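Side-chain contacts in stiv-a81 (Sulfolobus Turreted Icosahedral Virus, PDB 3RKL), which is of unknown function but forms a 4-helix bundle, probably by pairing its two helices with those of a second copy, in a hyperthermophilic virus: residues A40-K45 with T55-L60; G16-V21 with A65-G70; S23-D28 with A69-M74. The protein carries 1 engineered substitution. All coordinates share one frame; numbering follows the deposited sequence.

Contact 1: residues A40-K45 with T55-L60; sequences AKLIEK and TELYNL
Helices 40-45 and 55-60 run nearly antiparallel, their axes 10.2 Å apart at closest approach with 155° between their directions, and Ile43 and Leu57 face each other across the gap. This is one end of a helical hairpin, probably the half of the 4-helix bundle that one chain supplies, and it illustrates how helices at this spacing are joined by aliphatic branches and one aromatic face, with no hydrogen bond across the contact. Ile43 does most of the work, dividing its branches between two neighbours. The Ile43 and Leu57 side chains slide past each other in opposite directions, with Ile43 CG1 4.0 Å from Leu57 CB, while CG2 leans toward the phenol end of Tyr58. The torsion explains the division, since with CG1 opposite the carbonyl carbon (chi1 -69°) the longer branch extends between Leu57 and the tyrosine. Its terminal methyl, CD1, then sits over one face of the Tyr58 ring in a CH-pi contact, 4.2 Å from the ring centroid. Leu42 adds a smaller contact at about a right angle to Leu57, with CD2 of Leu42 4.1 Å from CD1 of Leu57. All four residues are buried. Leu39 and Leu46 of the same chain extend the apolar surface against Leu57, and Phe75 of the second subunit meets the Tyr58 ring, so the tyrosine belongs both to the hairpin and to the interface between subunits. Above the same face, toward the phenol end, Ile43 CG2 lies 3.7 Å from Tyr58 CZ and 3.5 Å from Tyr58 OH.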
ATOM      1  N   ALA A  40       0.547 -13.959   9.857  1.00 17.41           N
ATOM      2  CA  ALA A  40       0.035 -14.940   8.932  1.00 19.64           C
ATOM      3  C   ALA A  40       0.795 -14.904   7.607  1.00 18.00           C
ATOM      4  O   ALA A  40       1.122 -15.952   7.043  1.00 20.46           O
ATOM      5  CB  ALA A  40      -1.466 -14.722   8.698  1.00 18.83           C
ATOM      6  N   LYS A  41       1.083 -13.709   7.107  1.00 18.07           N
ATOM      7  CA  LYS A  41       1.802 -13.573   5.851  1.00 17.97           C
ATOM      8  C   LYS A  41       3.246 -14.037   5.970  1.00 18.05           C
ATOM      9  O   LYS A  41       3.796 -14.591   5.021  1.00 19.35           O
ATOM     10  CB  LYS A  41       1.794 -12.123   5.363  1.00 20.06           C
ATOM     11  CG  LYS A  41       2.338 -11.980   3.949  1.00 30.94           C
ATOM     12  CD  LYS A  41       1.756 -10.755   3.228  1.00 44.58           C
ATOM     13  CE  LYS A  41       1.578 -11.006   1.739  1.00 58.51           C
ATOM     14  NZ  LYS A  41       0.530 -12.031   1.458  1.00 63.91           N
ATOM     15  N   LEU A  42       3.858 -13.785   7.121  1.00 16.30           N
ATOM     16  CA  LEU A  42       5.236 -14.222   7.368  1.00 16.93           C
ATOM     17  C   LEU A  42       5.319 -15.751   7.399  1.00 17.71           C
ATOM     18  O   LEU A  42       6.234 -16.336   6.847  1.00 19.02           O
ATOM     19  CB  LEU A  42       5.743 -13.647   8.688  1.00 19.09           C
ATOM     20  CG  LEU A  42       7.121 -14.132   9.141  1.00 20.19           C
ATOM     21  CD1 LEU A  42       8.218 -13.788   8.121  1.00 20.43           C
ATOM     22  CD2 LEU A  42       7.432 -13.539  10.503  1.00 21.80           C
ATOM     23  N   ILE A  43       4.361 -16.383   8.065  1.00 17.95           N
ATOM     24  CA  ILE A  43       4.307 -17.846   8.102  1.00 18.14           C
ATOM     25  C   ILE A  43       4.186 -18.397   6.679  1.00 18.09           C
ATOM     26  O   ILE A  43       4.890 -19.335   6.306  1.00 20.09           O
ATOM     27  CB  ILE A  43       3.180 -18.335   9.014  1.00 17.96           C
ATOM     28  CG1 ILE A  43       3.515 -18.025  10.470  1.00 21.90           C
ATOM     29  CG2 ILE A  43       2.932 -19.831   8.813  1.00 20.99           C
ATOM     30  CD1 ILE A  43       2.350 -18.220  11.420  1.00 25.13           C
ATOM     31  N   GLU A  44       3.329 -17.778   5.874  1.00 19.49           N
ATOM     32  CA  GLU A  44       3.141 -18.189   4.491  1.00 19.71           C
ATOM     33  C   GLU A  44       4.446 -18.130   3.697  1.00 19.72           C
ATOM     34  O   GLU A  44       4.791 -19.057   2.963  1.00 20.80           O
ATOM     35  CB  GLU A  44       2.102 -17.297   3.814  1.00 22.15           C
ATOM     36  CG  GLU A  44       1.770 -17.743   2.403  1.00 25.38           C
ATOM     37  CD  GLU A  44       0.880 -16.773   1.649  1.00 37.73           C
ATOM     38  OE1 GLU A  44       0.483 -15.728   2.197  1.00 33.63           O
ATOM     39  OE2 GLU A  44       0.602 -17.058   0.472  1.00 44.98           O
ATOM     40  N   LYS A  45       5.168 -17.026   3.852  1.00 18.80           N
ATOM     41  CA  LYS A  45       6.394 -16.811   3.105  1.00 18.65           C
ATOM     42  C   LYS A  45       7.505 -17.740   3.586  1.00 20.03           C
ATOM     43  O   LYS A  45       8.251 -18.295   2.773  1.00 21.22           O
ATOM     44  CB  LYS A  45       6.849 -15.342   3.216  1.00 21.36           C
ATOM     45  CG  LYS A  45       5.931 -14.357   2.486  1.00 23.53           C
ATOM     46  CD  LYS A  45       5.704 -14.718   1.016  1.00 33.00           C
ATOM     47  CE  LYS A  45       4.826 -13.673   0.333  1.00 49.55           C
ATOM     48  NZ  LYS A  45       4.691 -13.924  -1.130  1.00 56.18           N
ATOM     49  N   THR A  55       7.098 -23.041  15.825  1.00 36.40           N
ATOM     50  CA  THR A  55       5.844 -23.063  16.586  1.00 34.32           C
ATOM     51  C   THR A  55       5.568 -21.740  17.279  1.00 36.98           C
ATOM     52  O   THR A  55       4.407 -21.368  17.470  1.00 34.87           O
ATOM     53  CB  THR A  55       5.855 -24.174  17.664  1.00 42.39           C
ATOM     54  OG1 THR A  55       6.043 -25.444  17.034  1.00 52.15           O
ATOM     55  CG2 THR A  55       4.542 -24.182  18.434  1.00 34.47           C
ATOM     56  N   GLU A  56       6.631 -21.036  17.662  1.00 34.11           N
ATOM     57  CA  GLU A  56       6.483 -19.731  18.297  1.00 36.20           C
ATOM     58  C   GLU A  56       5.679 -18.766  17.431  1.00 27.01           C
ATOM     59  O   GLU A  56       4.906 -17.968  17.963  1.00 32.33           O
ATOM     60  CB  GLU A  56       7.841 -19.103  18.616  1.00 39.28           C
ATOM     61  CG  GLU A  56       7.753 -17.802  19.403  1.00 45.62           C
ATOM     62  CD  GLU A  56       6.994 -17.955  20.714  1.00 67.32           C
ATOM     63  OE1 GLU A  56       7.519 -18.624  21.629  1.00 82.17           O
ATOM     64  OE2 GLU A  56       5.873 -17.403  20.829  1.00 63.09           O
ATOM     65  N   LEU A  57       5.873 -18.811  16.108  1.00 29.57           N
ATOM     66  CA  LEU A  57       5.120 -17.925  15.210  1.00 25.76           C
ATOM     67  C   LEU A  57       3.627 -18.246  15.207  1.00 24.45           C
ATOM     68  O   LEU A  57       2.806 -17.329  15.228  1.00 23.43           O
ATOM     69  CB  LEU A  57       5.683 -17.941  13.779  1.00 27.83           C
ATOM     70  CG  LEU A  57       7.067 -17.293  13.595  1.00 32.97           C
ATOM     71  CD1 LEU A  57       7.455 -17.320  12.127  1.00 28.85           C
ATOM     72  CD2 LEU A  57       7.093 -15.864  14.104  1.00 39.42           C
ATOM     73  N   TYR A  58       3.276 -19.532  15.196  1.00 25.15           N
ATOM     74  CA  TYR A  58       1.863 -19.949  15.266  1.00 24.39           C
ATOM     75  C   TYR A  58       1.229 -19.568  16.613  1.00 23.34           C
ATOM     76  O   TYR A  58       0.054 -19.159  16.669  1.00 20.80           O
ATOM     77  CB  TYR A  58       1.694 -21.452  15.028  1.00 24.71           C
ATOM     78  CG  TYR A  58       2.036 -21.917  13.626  1.00 23.71           C
ATOM     79  CD1 TYR A  58       1.074 -21.993  12.639  1.00 25.43           C
ATOM     80  CD2 TYR A  58       3.333 -22.310  13.304  1.00 24.89           C
ATOM     81  CE1 TYR A  58       1.399 -22.422  11.347  1.00 27.20           C
ATOM     82  CE2 TYR A  58       3.664 -22.744  12.020  1.00 26.39           C
ATOM     83  CZ  TYR A  58       2.693 -22.798  11.052  1.00 28.92           C
ATOM     84  OH  TYR A  58       3.024 -23.220   9.781  1.00 27.96           O
ATOM     85  N   ASN A  59       2.009 -19.719  17.683  1.00 28.03           N
ATOM     86  CA  ASN A  59       1.594 -19.326  19.029  1.00 28.55           C
ATOM     87  C   ASN A  59       1.318 -17.819  19.117  1.00 27.55           C
ATOM     88  O   ASN A  59       0.266 -17.418  19.617  1.00 26.30           O
ATOM     89  CB  ASN A  59       2.650 -19.737  20.068  1.00 30.88           C
ATOM     90  CG  ASN A  59       2.699 -21.239  20.294  1.00 44.14           C
ATOM     91  OD1 ASN A  59       1.687 -21.924  20.183  1.00 55.00           O
ATOM     92  ND2 ASN A  59       3.883 -21.755  20.623  1.00 44.27           N
ATOM     93  N   LEU A  60       2.246 -17.002  18.607  1.00 25.50           N
ATOM     94  CA  LEU A  60       2.069 -15.539  18.579  1.00 23.30           C
ATOM     95  C   LEU A  60       0.829 -15.156  17.787  1.00 20.63           C
ATOM     96  O   LEU A  60       0.062 -14.279  18.181  1.00 22.00           O
ATOM     97  CB  LEU A  60       3.277 -14.842  17.943  1.00 28.63           C
ATOM     98  CG  LEU A  60       4.564 -14.684  18.750  1.00 36.51           C
ATOM     99  CD1 LEU A  60       5.662 -14.173  17.828  1.00 38.60           C
ATOM    100  CD2 LEU A  60       4.367 -13.742  19.930  1.00 39.46           C
TER

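Contact 2: residues G16-V21 with A65-G70; sequences GHKEFV and AIYLAG
Lys18, the first residue of segment 16-21 to meet helix 65-70, opens strand 18-21 and lays its aliphatic part across the end of Tyr67 at about a right angle, with Lys18 CB 3.8 Å from Tyr67 OH. The chain is extended beyond CG, and its amine makes a weak, long ion pair with Glu63. The same Glu63 takes a hydrogen bond with the Tyr67 hydroxyl, which settles the polar end of a largely buried ring. Two residues on, Phe20 carries the contact: its ring forms an offset stack with Tyr67, centroids 4.1 Å apart and planes only 8° from parallel. With CG swung opposite the backbone N (chi1 -168°), the phenyl is displaced toward the CD2 side of the tyrosine, so that Tyr67 CD2 lies over the Phe20 face, and Phe20 CB itself comes over the centre of the Tyr67 ring, 3.6 Å from the centroid, as a CH-pi contact. The closest atoms are Phe20 CD1 and Tyr67 CE2, at 3.4 Å. The stack thus fastens the last strand of an antiparallel sheet to helix 55-80. Leu32 of helix 25-46 touches both rings, Tyr64 meets Tyr67 edge-to-face, and Tyr49 of the third subunit reaches Phe20, while backbone hydrogen bonds between Phe20 and Ile13 join this strand, outermost within the chain, to strand 12-15.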
ATOM      1  N   GLY A  16      -3.737 -18.076  28.189  1.00 38.32           N
ATOM      2  CA  GLY A  16      -2.487 -18.837  27.969  1.00 43.72           C
ATOM      3  C   GLY A  16      -1.255 -18.403  28.758  1.00 47.69           C
ATOM      4  O   GLY A  16      -0.173 -18.201  28.187  1.00 48.93           O
ATOM      5  N   HIS A  17      -1.430 -18.263  30.070  1.00 39.51           N
ATOM      6  CA  HIS A  17      -0.357 -17.883  31.017  1.00 42.29           C
ATOM      7  C   HIS A  17       0.075 -16.415  30.906  1.00 43.06           C
ATOM      8  O   HIS A  17       1.070 -16.013  31.515  1.00 42.67           O
ATOM      9  CB  HIS A  17       0.889 -18.797  30.902  1.00 46.89           C
ATOM     10  CG  HIS A  17       0.597 -20.264  31.020  1.00 44.02           C
ATOM     11  ND1 HIS A  17       0.384 -20.894  32.230  1.00 45.08           N
ATOM     12  CD2 HIS A  17       0.524 -21.234  30.077  1.00 44.48           C
ATOM     13  CE1 HIS A  17       0.166 -22.180  32.023  1.00 55.12           C
ATOM     14  NE2 HIS A  17       0.250 -22.414  30.726  1.00 48.02           N
ATOM     15  N   LYS A  18      -0.677 -15.617  30.148  1.00 40.30           N
ATOM     16  CA  LYS A  18      -0.330 -14.212  29.929  1.00 45.46           C
ATOM     17  C   LYS A  18      -1.510 -13.261  30.187  1.00 44.86           C
ATOM     18  O   LYS A  18      -2.673 -13.662  30.140  1.00 42.99           O
ATOM     19  CB  LYS A  18       0.204 -14.018  28.506  1.00 44.11           C
ATOM     20  CG  LYS A  18       1.406 -14.893  28.176  1.00 51.91           C
ATOM     21  CD  LYS A  18       1.957 -14.643  26.788  1.00 52.15           C
ATOM     22  CE  LYS A  18       3.116 -15.585  26.486  1.00 62.26           C
ATOM     23  NZ  LYS A  18       3.583 -15.496  25.075  1.00 70.00           N
ATOM     24  N   GLU A  19      -1.176 -12.001  30.474  1.00 46.97           N
ATOM     25  CA  GLU A  19      -2.155 -10.923  30.655  1.00 46.43           C
ATOM     26  C   GLU A  19      -1.837  -9.807  29.664  1.00 44.42           C
ATOM     27  O   GLU A  19      -0.675  -9.438  29.513  1.00 48.32           O
ATOM     28  CB  GLU A  19      -2.106 -10.366  32.082  1.00 49.97           C
ATOM     29  CG  GLU A  19      -3.240 -10.850  32.978  1.00 60.68           C
ATOM     30  CD  GLU A  19      -2.973 -10.626  34.455  1.00 71.28           C
ATOM     31  OE1 GLU A  19      -2.359  -9.597  34.805  1.00 84.65           O
ATOM     32  OE2 GLU A  19      -3.381 -11.479  35.272  1.00 73.21           O
ATOM     33  N   PHE A  20      -2.864  -9.272  29.006  1.00 38.82           N
ATOM     34  CA  PHE A  20      -2.676  -8.248  27.972  1.00 36.84           C
ATOM     35  C   PHE A  20      -3.598  -7.056  28.214  1.00 31.40           C
ATOM     36  O   PHE A  20      -4.818  -7.206  28.225  1.00 29.29           O
ATOM     37  CB  PHE A  20      -2.950  -8.843  26.597  1.00 35.59           C
ATOM     38  CG  PHE A  20      -2.521  -7.968  25.455  1.00 32.82           C
ATOM     39  CD1 PHE A  20      -1.201  -7.972  25.024  1.00 42.45           C
ATOM     40  CD2 PHE A  20      -3.434  -7.162  24.794  1.00 28.80           C
ATOM     41  CE1 PHE A  20      -0.802  -7.176  23.960  1.00 45.01           C
ATOM     42  CE2 PHE A  20      -3.036  -6.362  23.735  1.00 39.79           C
ATOM     43  CZ  PHE A  20      -1.718  -6.373  23.321  1.00 34.75           C
ATOM     44  N   VAL A  21      -2.996  -5.885  28.423  1.00 31.43           N
ATOM     45  CA  VAL A  21      -3.734  -4.677  28.789  1.00 32.40           C
ATOM     46  C   VAL A  21      -3.985  -3.781  27.588  1.00 32.79           C
ATOM     47  O   VAL A  21      -3.053  -3.395  26.880  1.00 33.39           O
ATOM     48  CB  VAL A  21      -2.981  -3.875  29.863  1.00 34.91           C
ATOM     49  CG1 VAL A  21      -3.761  -2.616  30.228  1.00 38.14           C
ATOM     50  CG2 VAL A  21      -2.737  -4.746  31.092  1.00 37.17           C
ATOM     51  N   ALA A  65      -4.499 -12.851  17.942  1.00 16.67           N
ATOM     52  CA  ALA A  65      -5.884 -12.980  17.485  1.00 15.42           C
ATOM     53  C   ALA A  65      -6.854 -13.047  18.675  1.00 17.08           C
ATOM     54  O   ALA A  65      -7.960 -12.507  18.622  1.00 18.25           O
ATOM     55  CB  ALA A  65      -6.039 -14.209  16.587  1.00 16.89           C
ATOM     56  N   ILE A  66      -6.432 -13.714  19.749  1.00 17.11           N
ATOM     57  CA  ILE A  66      -7.232 -13.786  20.977  1.00 17.08           C
ATOM     58  C   ILE A  66      -7.381 -12.377  21.592  1.00 17.16           C
ATOM     59  O   ILE A  66      -8.487 -11.973  21.967  1.00 18.44           O
ATOM     60  CB  ILE A  66      -6.630 -14.784  21.985  1.00 17.91           C
ATOM     61  CG1 ILE A  66      -6.883 -16.226  21.523  1.00 21.59           C
ATOM     62  CG2 ILE A  66      -7.186 -14.544  23.401  1.00 20.65           C
ATOM     63  CD1 ILE A  66      -8.316 -16.727  21.735  1.00 26.59           C
ATOM     64  N   TYR A  67      -6.285 -11.627  21.648  1.00 17.99           N
ATOM     65  CA  TYR A  67      -6.321 -10.265  22.211  1.00 20.04           C
ATOM     66  C   TYR A  67      -7.250  -9.364  21.387  1.00 18.72           C
ATOM     67  O   TYR A  67      -8.015  -8.554  21.926  1.00 19.81           O
ATOM     68  CB  TYR A  67      -4.926  -9.664  22.256  1.00 21.42           C
ATOM     69  CG  TYR A  67      -3.924 -10.452  23.078  1.00 19.50           C
ATOM     70  CD1 TYR A  67      -4.333 -11.292  24.116  1.00 22.23           C
ATOM     71  CD2 TYR A  67      -2.571 -10.343  22.820  1.00 22.76           C
ATOM     72  CE1 TYR A  67      -3.421 -12.010  24.847  1.00 27.19           C
ATOM     73  CE2 TYR A  67      -1.647 -11.046  23.574  1.00 26.99           C
ATOM     74  CZ  TYR A  67      -2.081 -11.878  24.573  1.00 24.55           C
ATOM     75  OH  TYR A  67      -1.138 -12.590  25.298  1.00 28.57           O
ATOM     76  N   LEU A  68      -7.182  -9.543  20.076  1.00 18.69           N
ATOM     77  CA  LEU A  68      -8.040  -8.815  19.152  1.00 17.24           C
ATOM     78  C   LEU A  68      -9.522  -9.148  19.362  1.00 20.27           C
ATOM     79  O   LEU A  68     -10.371  -8.247  19.392  1.00 17.72           O
ATOM     80  CB  LEU A  68      -7.598  -9.131  17.730  1.00 17.19           C
ATOM     81  CG  LEU A  68      -8.311  -8.481  16.564  1.00 15.40           C
ATOM     82  CD1 LEU A  68      -8.385  -6.939  16.727  1.00 16.00           C
ATOM     83  CD2 LEU A  68      -7.586  -8.904  15.288  1.00 17.94           C
ATOM     84  N   ALA A  69      -9.841 -10.428  19.549  1.00 19.18           N
ATOM     85  CA  ALA A  69     -11.232 -10.830  19.811  1.00 19.24           C
ATOM     86  C   ALA A  69     -11.725 -10.208  21.118  1.00 19.64           C
ATOM     87  O   ALA A  69     -12.846  -9.673  21.183  1.00 21.29           O
ATOM     88  CB  ALA A  69     -11.366 -12.355  19.844  1.00 23.03           C
ATOM     89  N   GLY A  70     -10.878 -10.216  22.143  1.00 20.99           N
ATOM     90  CA  GLY A  70     -11.215  -9.584  23.421  1.00 21.20           C
ATOM     91  C   GLY A  70     -11.379  -8.081  23.309  1.00 22.91           C
ATOM     92  O   GLY A  70     -12.341  -7.521  23.834  1.00 23.38           O
TER

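Contact 3: residues S23-D28 with A69-M74; sequences SNLQED and AGATSM. Engineered in segment 69-74: Met74 (natural residue Leu).
Leu25 and Met74 cross at about a right angle where the first turn of helix 25-46 meets helix 55-80, at the end of the helical hairpin away from its connecting loop. Leu25 presents both methyl branches to Met74. CD1 faces the base of the Met74 side chain, 3.7 Å from Met74 CB, and CD2 faces its tip, 3.6 Å from Met74 CE. Met74 is an engineered residue, leucine in the natural sequence, and is present as selenomethionine. A turn about the CG-SE bond (chi3 53°) brings the terminal methyl back toward Leu25. The same Leu25 CD2 also lies 4.3 Å from Ala71 CB, where the backbones come nearest, Leu25 CA to Ala71 CA 6.4 Å, as a small side chain would allow. Leu22 and Asn11 touch Met74 from the loops, while Phe75 lies against Leu25. Leu25 follows directly on the start of its helix. Asn24 occupies the N-cap, though its side-chain bond to Glu27 N is weak; Asp28 gives a firmer hold, as its OD2 accepts from the backbone N of both Ser23 and Asn24, while OD1 bonds Tyr49 OH of the third subunit. Negative charge beside a helix start would probably be stabilised by the helix dipole. On helix 69-74, Thr72 OG1 donates to Ala69 O and also bonds His62 ND1 of the second subunit. The two donors reach the Asp28 carboxylate differently: Asn24 N comes from above its plane, whereas Ser23 N, 3.0 Å from Asp28 OD2, lies nearly along the C-O axis.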
ATOM      1  N   SER A  23      -5.347  -0.132  26.098  1.00 32.80           N
ATOM      2  CA  SER A  23      -5.374   1.270  26.562  1.00 36.70           C
ATOM      3  C   SER A  23      -6.066   2.257  25.616  1.00 34.48           C
ATOM      4  O   SER A  23      -6.473   3.345  26.035  1.00 36.40           O
ATOM      5  CB  SER A  23      -3.948   1.755  26.845  1.00 40.25           C
ATOM      6  OG  SER A  23      -3.230   1.963  25.639  1.00 46.17           O
ATOM      7  N   ASN A  24      -6.149   1.908  24.338  1.00 32.62           N
ATOM      8  CA  ASN A  24      -6.841   2.725  23.351  1.00 31.09           C
ATOM      9  C   ASN A  24      -7.475   1.780  22.362  1.00 27.01           C
ATOM     10  O   ASN A  24      -6.820   1.394  21.396  1.00 28.78           O
ATOM     11  CB  ASN A  24      -5.849   3.657  22.644  1.00 33.40           C
ATOM     12  CG  ASN A  24      -6.520   4.597  21.649  1.00 42.99           C
ATOM     13  OD1 ASN A  24      -7.645   4.363  21.196  1.00 39.52           O
ATOM     14  ND2 ASN A  24      -5.816   5.665  21.295  1.00 39.14           N
ATOM     15  N   LEU A  25      -8.730   1.402  22.607  1.00 25.78           N
ATOM     16  CA  LEU A  25      -9.353   0.303  21.857  1.00 24.54           C
ATOM     17  C   LEU A  25      -9.336   0.525  20.346  1.00 24.23           C
ATOM     18  O   LEU A  25      -8.960  -0.378  19.596  1.00 24.85           O
ATOM     19  CB  LEU A  25     -10.770  -0.002  22.344  1.00 25.64           C
ATOM     20  CG  LEU A  25     -10.890  -0.597  23.749  1.00 26.29           C
ATOM     21  CD1 LEU A  25     -12.349  -0.824  24.138  1.00 32.42           C
ATOM     22  CD2 LEU A  25     -10.093  -1.906  23.844  1.00 31.93           C
ATOM     23  N   GLN A  26      -9.720   1.721  19.903  1.00 24.80           N
ATOM     24  CA  GLN A  26      -9.769   2.018  18.467  1.00 26.73           C
ATOM     25  C   GLN A  26      -8.408   1.755  17.812  1.00 26.02           C
ATOM     26  O   GLN A  26      -8.329   1.125  16.751  1.00 26.30           O
ATOM     27  CB  GLN A  26     -10.232   3.464  18.221  1.00 29.15           C
ATOM     28  CG  GLN A  26     -10.173   3.924  16.749  1.00 32.34           C
ATOM     29  CD  GLN A  26     -11.207   3.243  15.874  1.00 46.78           C
ATOM     30  OE1 GLN A  26     -12.358   3.689  15.783  1.00 40.80           O
ATOM     31  NE2 GLN A  26     -10.796   2.168  15.203  1.00 42.82           N
ATOM     32  N   GLU A  27      -7.341   2.220  18.454  1.00 24.52           N
ATOM     33  CA  GLU A  27      -5.990   2.080  17.920  1.00 25.52           C
ATOM     34  C   GLU A  27      -5.465   0.664  18.089  1.00 23.25           C
ATOM     35  O   GLU A  27      -4.856   0.101  17.172  1.00 24.40           O
ATOM     36  CB  GLU A  27      -5.031   3.079  18.588  1.00 30.21           C
ATOM     37  CG  GLU A  27      -5.262   4.511  18.152  1.00 40.85           C
ATOM     38  CD  GLU A  27      -5.212   4.670  16.644  1.00 47.55           C
ATOM     39  OE1 GLU A  27      -4.151   4.366  16.059  1.00 41.34           O
ATOM     40  OE2 GLU A  27      -6.233   5.086  16.053  1.00 54.25           O
ATOM     41  N   ASP A  28      -5.710   0.090  19.262  1.00 23.08           N
ATOM     42  CA  ASP A  28      -5.269  -1.274  19.565  1.00 23.42           C
ATOM     43  C   ASP A  28      -5.897  -2.301  18.623  1.00 20.89           C
ATOM     44  O   ASP A  28      -5.244  -3.258  18.196  1.00 19.45           O
ATOM     45  CB  ASP A  28      -5.614  -1.642  21.018  1.00 23.07           C
ATOM     46  CG  ASP A  28      -4.768  -0.892  22.047  1.00 29.01           C
ATOM     47  OD1 ASP A  28      -3.617  -0.487  21.751  1.00 27.76           O
ATOM     48  OD2 ASP A  28      -5.269  -0.714  23.169  1.00 32.74           O
ATOM     49  N   ALA A  69      -9.841 -10.428  19.549  1.00 19.18           N
ATOM     50  CA  ALA A  69     -11.232 -10.830  19.811  1.00 19.24           C
ATOM     51  C   ALA A  69     -11.725 -10.208  21.118  1.00 19.64           C
ATOM     52  O   ALA A  69     -12.846  -9.673  21.183  1.00 21.29           O
ATOM     53  CB  ALA A  69     -11.366 -12.355  19.844  1.00 23.03           C
ATOM     54  N   GLY A  70     -10.878 -10.216  22.143  1.00 20.99           N
ATOM     55  CA  GLY A  70     -11.215  -9.584  23.421  1.00 21.20           C
ATOM     56  C   GLY A  70     -11.379  -8.081  23.309  1.00 22.91           C
ATOM     57  O   GLY A  70     -12.341  -7.521  23.834  1.00 23.38           O
ATOM     58  N   ALA A  71     -10.462  -7.435  22.599  1.00 21.29           N
ATOM     59  CA  ALA A  71     -10.534  -5.987  22.352  1.00 20.23           C
ATOM     60  C   ALA A  71     -11.824  -5.563  21.644  1.00 21.27           C
ATOM     61  O   ALA A  71     -12.476  -4.587  22.040  1.00 21.87           O
ATOM     62  CB  ALA A  71      -9.303  -5.513  21.559  1.00 21.66           C
ATOM     63  N   THR A  72     -12.206  -6.283  20.591  1.00 18.73           N
ATOM     64  CA  THR A  72     -13.451  -5.961  19.898  1.00 18.93           C
ATOM     65  C   THR A  72     -14.685  -6.180  20.785  1.00 21.36           C
ATOM     66  O   THR A  72     -15.680  -5.502  20.624  1.00 22.02           O
ATOM     67  CB  THR A  72     -13.615  -6.741  18.586  1.00 18.33           C
ATOM     68  OG1 THR A  72     -13.688  -8.143  18.858  1.00 21.00           O
ATOM     69  CG2 THR A  72     -12.461  -6.428  17.626  1.00 18.45           C
ATOM     70  N   SER A  73     -14.608  -7.128  21.710  1.00 20.93           N
ATOM     71  CA  SER A  73     -15.706  -7.335  22.649  1.00 21.65           C
ATOM     72  C   SER A  73     -15.845  -6.124  23.550  1.00 25.43           C
ATOM     73  O   SER A  73     -16.951  -5.624  23.773  1.00 24.10           O
ATOM     74  CB  SER A  73     -15.481  -8.585  23.497  1.00 25.85           C
ATOM     75  OG  SER A  73     -16.624  -8.845  24.296  1.00 30.17           O
HETATM   76  N   MSE A  74     -14.713  -5.666  24.073  1.00 25.04           N
HETATM   77  CA  MSE A  74     -14.689  -4.471  24.936  1.00 26.66           C
HETATM   78  C   MSE A  74     -15.231  -3.247  24.187  1.00 22.26           C
HETATM   79  O   MSE A  74     -15.907  -2.394  24.763  1.00 27.18           O
HETATM   80  CB  MSE A  74     -13.263  -4.179  25.412  1.00 26.66           C
HETATM   81  CG  MSE A  74     -12.640  -5.234  26.311  1.00 33.47           C
HETATM   82 SE   MSE A  74     -10.695  -4.951  26.549  0.80 39.56          SE
HETATM   83  CE  MSE A  74     -10.744  -3.084  27.131  1.00 67.28           C
TER

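Contacts 1 and 3 hold the same two helices, 25-46 and 55-80, at places about 22 Å apart between centres and on opposite sides of the chain's centre. Contact 2 lies nearer the middle and brings strand 18-21 onto helix 55-80, sharing Ala69 and Gly70 with contact 3. Contact 1 is wholly buried and combines aliphatic branches with a tyrosine face; contact 2 is partly buried and rests on stacked aromatics, with an exposed lysine at its margin; contact 3 is also partly buried, its packing a leucine against an alanine and an engineered selenomethionine, beside a polar helix start. None has a hydrogen bond between its segments, and all three adjoin the second subunit.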